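Local coordinates for putative lipoprotein GNA1162 (Neisseria meningitidis, PDB 4HRV) that is of unknown function but is probably a lipid-attached envelope protein, of a family grouped with the N-terminal domain of TolB, at residues Tyr48-Ala52 / Ala53-Glu57; His71-Pro75 / Glu76-Gln80; Ser147-Val150 / Asn151-Asn155. The protein carries 3 engineered substitutions. One frame throughout, in Å; residues are numbered along the deposited sequence.

All three contacts are local and follow one another in series, so none nests in or crosses another. Interaction 1 comes first. It turns the chain from the edge strand 48-49 of the mixed sheet into helix 52-61. Interaction 2 follows after that helix, where the short helix 67-72 bends into helix 75-82, just before the long strand 86-99. Their nearest atoms are about 8 Å apart. Interaction 3 lies in the C-terminal helix 139-154, after strands 104-116 and 122-133. It sits across the centre of the chain from the other two, with nearest atoms about 17 and 21 Å away, and it faces the second subunit.

Interaction 1: residues Tyr48-Ala52 / Ala53-Glu57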
# COMPACT_ATOMS: atom_id res chain seq x y z
N TYR B 48 19.00 9.52 2.95
CA TYR B 48 20.17 8.67 3.14
C TYR B 48 19.88 7.69 4.28
O TYR B 48 19.40 8.10 5.32
CB TYR B 48 21.39 9.53 3.45
CG TYR B 48 21.52 10.69 2.50
CD1 TYR B 48 21.19 10.55 1.16
CD2 TYR B 48 21.96 11.94 2.95
CE1 TYR B 48 21.29 11.62 0.28
CE2 TYR B 48 22.07 13.01 2.08
CZ TYR B 48 21.73 12.84 0.74
OH TYR B 48 21.84 13.89 -0.14
N VAL B 49 20.15 6.41 4.06
CA VAL B 49 19.86 5.38 5.06
C VAL B 49 20.99 4.35 5.17
O VAL B 49 21.71 4.13 4.21
CB VAL B 49 18.55 4.64 4.73
CG1 VAL B 49 18.23 3.61 5.80
CG2 VAL B 49 17.41 5.63 4.57
N PHE B 50 21.12 3.75 6.35
CA PHE B 50 22.09 2.68 6.63
C PHE B 50 21.51 1.32 6.23
O PHE B 50 20.30 1.10 6.33
CB PHE B 50 22.42 2.65 8.13
CG PHE B 50 22.65 4.01 8.76
CD1 PHE B 50 23.89 4.35 9.28
CD2 PHE B 50 21.61 4.94 8.86
CE1 PHE B 50 24.09 5.60 9.87
CE2 PHE B 50 21.81 6.19 9.44
CZ PHE B 50 23.06 6.52 9.94
N PRO B 51 22.37 0.39 5.78
CA PRO B 51 21.88 -0.96 5.48
C PRO B 51 21.40 -1.63 6.76
O PRO B 51 21.88 -1.32 7.84
CB PRO B 51 23.13 -1.68 4.95
CG PRO B 51 24.05 -0.58 4.52
CD PRO B 51 23.80 0.54 5.47
N ALA B 52 20.44 -2.54 6.62
CA ALA B 52 19.88 -3.22 7.77
C ALA B 52 20.94 -4.01 8.54
O ALA B 52 20.96 -4.01 9.77
CB ALA B 52 18.72 -4.12 7.33
N ALA B 53 21.83 -4.66 7.81
CA ALA B 53 22.85 -5.48 8.46
C ALA B 53 23.79 -4.65 9.33
O ALA B 53 24.27 -5.10 10.36
CB ALA B 53 23.64 -6.26 7.42
N VAL B 54 24.06 -3.43 8.89
CA VAL B 54 24.94 -2.54 9.62
C VAL B 54 24.29 -2.07 10.91
O VAL B 54 24.91 -2.06 11.96
CB VAL B 54 25.31 -1.33 8.75
CG1 VAL B 54 26.00 -0.29 9.56
CG2 VAL B 54 26.20 -1.77 7.59
N VAL B 55 23.03 -1.67 10.81
CA VAL B 55 22.28 -1.21 11.96
C VAL B 55 22.13 -2.32 13.01
O VAL B 55 22.43 -2.14 14.19
CB VAL B 55 20.89 -0.69 11.52
CG1 VAL B 55 20.04 -0.33 12.73
CG2 VAL B 55 21.04 0.51 10.60
N GLU B 56 21.70 -3.49 12.55
CA GLU B 56 21.48 -4.63 13.45
C GLU B 56 22.76 -4.95 14.20
O GLU B 56 22.72 -5.21 15.39
CB GLU B 56 21.01 -5.87 12.68
CG GLU B 56 19.69 -5.72 11.95
CD GLU B 56 19.33 -6.97 11.14
OE1 GLU B 56 19.73 -8.08 11.54
OE2 GLU B 56 18.66 -6.83 10.10
N GLU B 57 23.89 -4.93 13.50
CA GLU B 57 25.16 -5.28 14.12
C GLU B 57 25.61 -4.25 15.15
O GLU B 57 26.16 -4.61 16.20
CB GLU B 57 26.25 -5.50 13.07
CG GLU B 57 27.65 -5.74 13.67
CD GLU B 57 27.73 -7.01 14.51
OE1 GLU B 57 26.93 -7.95 14.27
OE2 GLU B 57 28.59 -7.07 15.41
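Phe50 and Val55 meet where an edge strand runs into a helix, a strand-to-helix turn with Pro51 at the N-cap position. The methyl CG2 of Val55 approaches CB of Phe50 at 3.5 Å. The Phe50 ring turns off from this point. Its CG lies anti to the carbonyl carbon (chi1 -44°), which carries the ring away from the helix, and the contact is left to CB. The same CG2 also rests near the Pro51 carbonyl oxygen.

Val54 comes at the proline from another side. Its CG2 touches Pro51 CG and CD, both at 3.9 Å, and the two side chains are set obliquely to each other. Val54 and Pro51 are exposed, while Val55 is buried.

The backbone fixes this layout. Pro51 O accepts from Val55 N at 3.2 Å and takes a second, weak bond from Val54 N. One oxygen thus holds two amides of the first turn. Before the turn, Tyr48 is paired through its backbone with Ala14 and Ile16, which lays the short strand parallel to strand 15-23. Ala52 and Glu56 both pack on Leu35 of helix 34-37. Glu56 N donates to Ala52 O at 2.9 Å, and Glu56 CG lies against that same Ala52 O at 3.0 Å. Beyond CG the extended chain carries Glu56 OE2 to 3.9 Å from Ala52 CB.

Interaction 2: residues His71-Pro75 / Glu76-Gln80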
# COMPACT_ATOMS: atom_id res chain seq x y z
N HIS B 71 13.21 0.65 20.67
CA HIS B 71 12.19 1.69 20.55
C HIS B 71 12.04 2.51 21.82
O HIS B 71 11.39 3.56 21.81
CB HIS B 71 10.84 1.08 20.20
CG HIS B 71 10.72 0.66 18.78
ND1 HIS B 71 9.71 1.11 17.95
CD2 HIS B 71 11.47 -0.18 18.02
CE1 HIS B 71 9.84 0.56 16.76
NE2 HIS B 71 10.90 -0.22 16.77
N ALA B 72 12.62 2.02 22.91
CA ALA B 72 12.57 2.70 24.21
C ALA B 72 13.74 3.66 24.43
O ALA B 72 13.68 4.54 25.29
CB ALA B 72 12.51 1.67 25.33
N VAL B 73 14.81 3.48 23.66
CA VAL B 73 16.00 4.32 23.80
C VAL B 73 15.65 5.75 23.41
O VAL B 73 14.95 5.96 22.43
CB VAL B 73 17.12 3.83 22.87
CG1 VAL B 73 18.29 4.82 22.88
CG2 VAL B 73 17.58 2.44 23.29
N ARG B 74 16.14 6.73 24.16
CA ARG B 74 15.90 8.12 23.75
C ARG B 74 16.56 8.40 22.40
O ARG B 74 17.70 7.99 22.16
CB ARG B 74 16.39 9.11 24.82
CG ARG B 74 15.49 9.14 26.05
CD ARG B 74 15.61 10.42 26.84
NE ARG B 74 16.99 10.71 27.22
CZ ARG B 74 17.73 11.66 26.66
NH1 ARG B 74 17.21 12.42 25.70
NH2 ARG B 74 18.98 11.86 27.06
N PRO B 75 15.86 9.11 21.51
CA PRO B 75 16.40 9.36 20.18
C PRO B 75 17.75 10.06 20.23
O PRO B 75 18.61 9.78 19.40
CB PRO B 75 15.35 10.26 19.53
CG PRO B 75 14.09 9.90 20.24
CD PRO B 75 14.50 9.65 21.66
N GLU B 76 17.94 10.95 21.20
CA GLU B 76 19.19 11.68 21.31
C GLU B 76 20.37 10.72 21.53
O GLU B 76 21.48 10.98 21.09
CB GLU B 76 19.12 12.70 22.46
CG GLU B 76 17.98 13.71 22.33
CD GLU B 76 16.60 13.15 22.69
OE1 GLU B 76 16.50 11.96 23.08
OE2 GLU B 76 15.61 13.90 22.58
N LYS B 77 20.11 9.62 22.22
CA LYS B 77 21.13 8.59 22.42
C LYS B 77 21.45 7.91 21.08
O LYS B 77 22.62 7.67 20.76
CB LYS B 77 20.64 7.54 23.41
CG LYS B 77 20.44 8.06 24.84
CD LYS B 77 21.76 8.54 25.44
CE LYS B 77 21.72 8.47 26.95
NZ LYS B 77 20.48 9.08 27.50
N LEU B 78 20.41 7.60 20.31
CA LEU B 78 20.62 7.03 18.98
C LEU B 78 21.49 7.94 18.14
O LEU B 78 22.42 7.48 17.48
CB LEU B 78 19.28 6.76 18.28
CG LEU B 78 18.39 5.75 18.99
CD1 LEU B 78 17.15 5.47 18.15
CD2 LEU B 78 19.18 4.47 19.24
N HIS B 79 21.21 9.24 18.20
CA HIS B 79 22.02 10.21 17.45
C HIS B 79 23.48 10.21 17.89
O HIS B 79 24.37 10.38 17.06
CB HIS B 79 21.44 11.63 17.57
CG HIS B 79 22.30 12.68 16.94
ND1 HIS B 79 22.32 12.91 15.58
CD2 HIS B 79 23.18 13.56 17.48
CE1 HIS B 79 23.17 13.88 15.31
NE2 HIS B 79 23.70 14.30 16.44
N GLN B 80 23.72 10.03 19.19
CA GLN B 80 25.09 9.93 19.72
C GLN B 80 25.82 8.75 19.08
O GLN B 80 27.04 8.79 18.91
CB GLN B 80 25.10 9.76 21.25
CG GLN B 80 24.74 11.00 22.06
CD GLN B 80 24.87 10.77 23.57
OE1 GLN B 80 23.91 10.98 24.33
NE2 GLN B 80 26.05 10.36 24.01
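After the weakly bonded helical residues His71 and Ala72, the backbone passes through Val73 and Arg74 in extended form and enters helix 75-82 at Pro75. Arg74 is at the N-cap position. Its O accepts from Leu78 N at 3.3 Å, and weakly from Lys77 N. Pro75 O takes the next helical bond, from His79 N at 2.9 Å, and is also hydrogen-bonded to Ser117 OG.

Val73 points at the new helix. Its CG1 lies 3.6 Å from Lys77 CB, crossing that side chain at about a right angle, and 3.8 Å from Leu78 CD2. Leu78 continues inward to Leu17, Val19, Val87 and Tyr89 of the sheet.

On the outer side, Arg74 NH1 forms a salt bridge with Glu76 OE1 at 2.8 Å. The Glu76 chain bends at chi2 (76°), which brings OE1 back beside the Pro75 ring, 3.4 Å from Pro75 CD. The guanidinium and carboxylate planes are 36° apart. Lys77 NZ comes within 3.2 Å of Arg74 NH2, a pair of like charges; Glu76 probably offsets the charge of Arg74. The whole is a helix-to-helix turn with proline at N1, seated on the sheet by Leu78 and Pro75.

Interaction 3: residues Ser147-Val150 / Asn151-Asn155; sequences SAVV and NQIAN
Ser147 to Ala154 form the last turns of the C-terminal alpha helix, with Asn155 just after, and their first shell is the regular i to i+4 ladder. Asn151 N donates to Ser147 O and Gln152 N to Ala148 O, both at 3.1 Å. Ile153 N reaches Val149 O at the same length, and Ala154 N reaches Val150 O at 2.8 Å.

Side chains add little directly between the two halves. Val149 CG1 and Ile153 CD1, one turn apart, are loosely placed at 4.4 Å. Gln152 CG lies against Ala148 O at 3.4 Å. Its chain bends at chi2 (-46°), which brings the amide back beside the preceding turn.

The next shell is the partner chain. Ala148 packs on Ser37, Gln152 on Met34, Ile153 on Leu142 and Ala154 on Ser139, all of the second subunit. These contacts reach round much of the helix, so its end is part of the interface between the two subunits. Gln152 NE2 donates to the carbonyl oxygen of Trp32 and weakly to that of Gly30, both of the second subunit. The buried amide is thus held at its nitrogen by the other chain and at its oxygen by a neighbour in its own.

The helix gives way at Asn155, the first residue to leave helical angles, and the Ile153 carbonyl is met there by the hydroxyl of Ser156. The grip on the Gln152 oxygen comes from Asn151. Its ND2 donates to Gln152 OE1 at 3.2 Å, with the acceptor in the plane of the Asn151 amide.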
# COMPACT_ATOMS: atom_id res chain seq x y z
N SER B 147 -0.69 1.53 -4.45
CA SER B 147 -0.07 2.60 -5.20
C SER B 147 -1.10 3.63 -5.61
O SER B 147 -0.85 4.84 -5.56
CB SER B 147 0.65 2.05 -6.42
OG SER B 147 1.35 3.09 -7.08
N ALA B 148 -2.26 3.14 -6.01
CA ALA B 148 -3.36 4.01 -6.40
C ALA B 148 -3.86 4.80 -5.19
O ALA B 148 -4.19 5.97 -5.30
CB ALA B 148 -4.50 3.18 -6.97
N VAL B 149 -3.93 4.14 -4.04
CA VAL B 149 -4.46 4.82 -2.87
C VAL B 149 -3.50 5.92 -2.41
O VAL B 149 -3.93 7.00 -2.02
CB VAL B 149 -4.79 3.84 -1.74
CG1 VAL B 149 -5.07 4.60 -0.45
CG2 VAL B 149 -6.00 2.97 -2.13
N VAL B 150 -2.20 5.65 -2.48
CA VAL B 150 -1.22 6.67 -2.09
C VAL B 150 -1.27 7.86 -3.06
O VAL B 150 -1.12 9.01 -2.65
CB VAL B 150 0.20 6.10 -1.98
CG1 VAL B 150 1.22 7.23 -1.84
CG2 VAL B 150 0.29 5.17 -0.79
N ASN B 151 -1.53 7.58 -4.33
CA ASN B 151 -1.67 8.65 -5.31
C ASN B 151 -2.84 9.56 -4.96
O ASN B 151 -2.74 10.78 -5.06
CB ASN B 151 -1.84 8.08 -6.72
CG ASN B 151 -1.88 9.17 -7.79
OD1 ASN B 151 -0.85 9.54 -8.35
ND2 ASN B 151 -3.08 9.68 -8.06
N GLN B 152 -3.96 8.96 -4.55
CA GLN B 152 -5.11 9.76 -4.13
C GLN B 152 -4.78 10.65 -2.93
O GLN B 152 -5.24 11.79 -2.85
CB GLN B 152 -6.32 8.88 -3.81
CG GLN B 152 -6.83 8.09 -5.01
CD GLN B 152 -6.95 8.95 -6.26
OE1 GLN B 152 -6.08 8.92 -7.12
NE2 GLN B 152 -8.03 9.71 -6.35
N ILE B 153 -4.01 10.13 -1.98
CA ILE B 153 -3.62 10.92 -0.82
C ILE B 153 -2.69 12.05 -1.26
O ILE B 153 -2.83 13.19 -0.81
CB ILE B 153 -2.94 10.06 0.27
CG1 ILE B 153 -3.92 9.01 0.80
CG2 ILE B 153 -2.46 10.93 1.42
CD1 ILE B 153 -3.28 7.98 1.73
N ALA B 154 -1.77 11.73 -2.16
CA ALA B 154 -0.81 12.71 -2.65
C ALA B 154 -1.50 13.91 -3.32
O ALA B 154 -1.07 15.05 -3.15
CB ALA B 154 0.18 12.06 -3.61
N ASN B 155 -2.56 13.64 -4.08
CA ASN B 155 -3.23 14.70 -4.82
C ASN B 155 -4.44 15.29 -4.10
O ASN B 155 -5.42 15.68 -4.73
CB ASN B 155 -3.63 14.20 -6.21
CG ASN B 155 -2.43 13.85 -7.07
OD1 ASN B 155 -2.24 12.70 -7.46
ND2 ASN B 155 -1.60 14.85 -7.35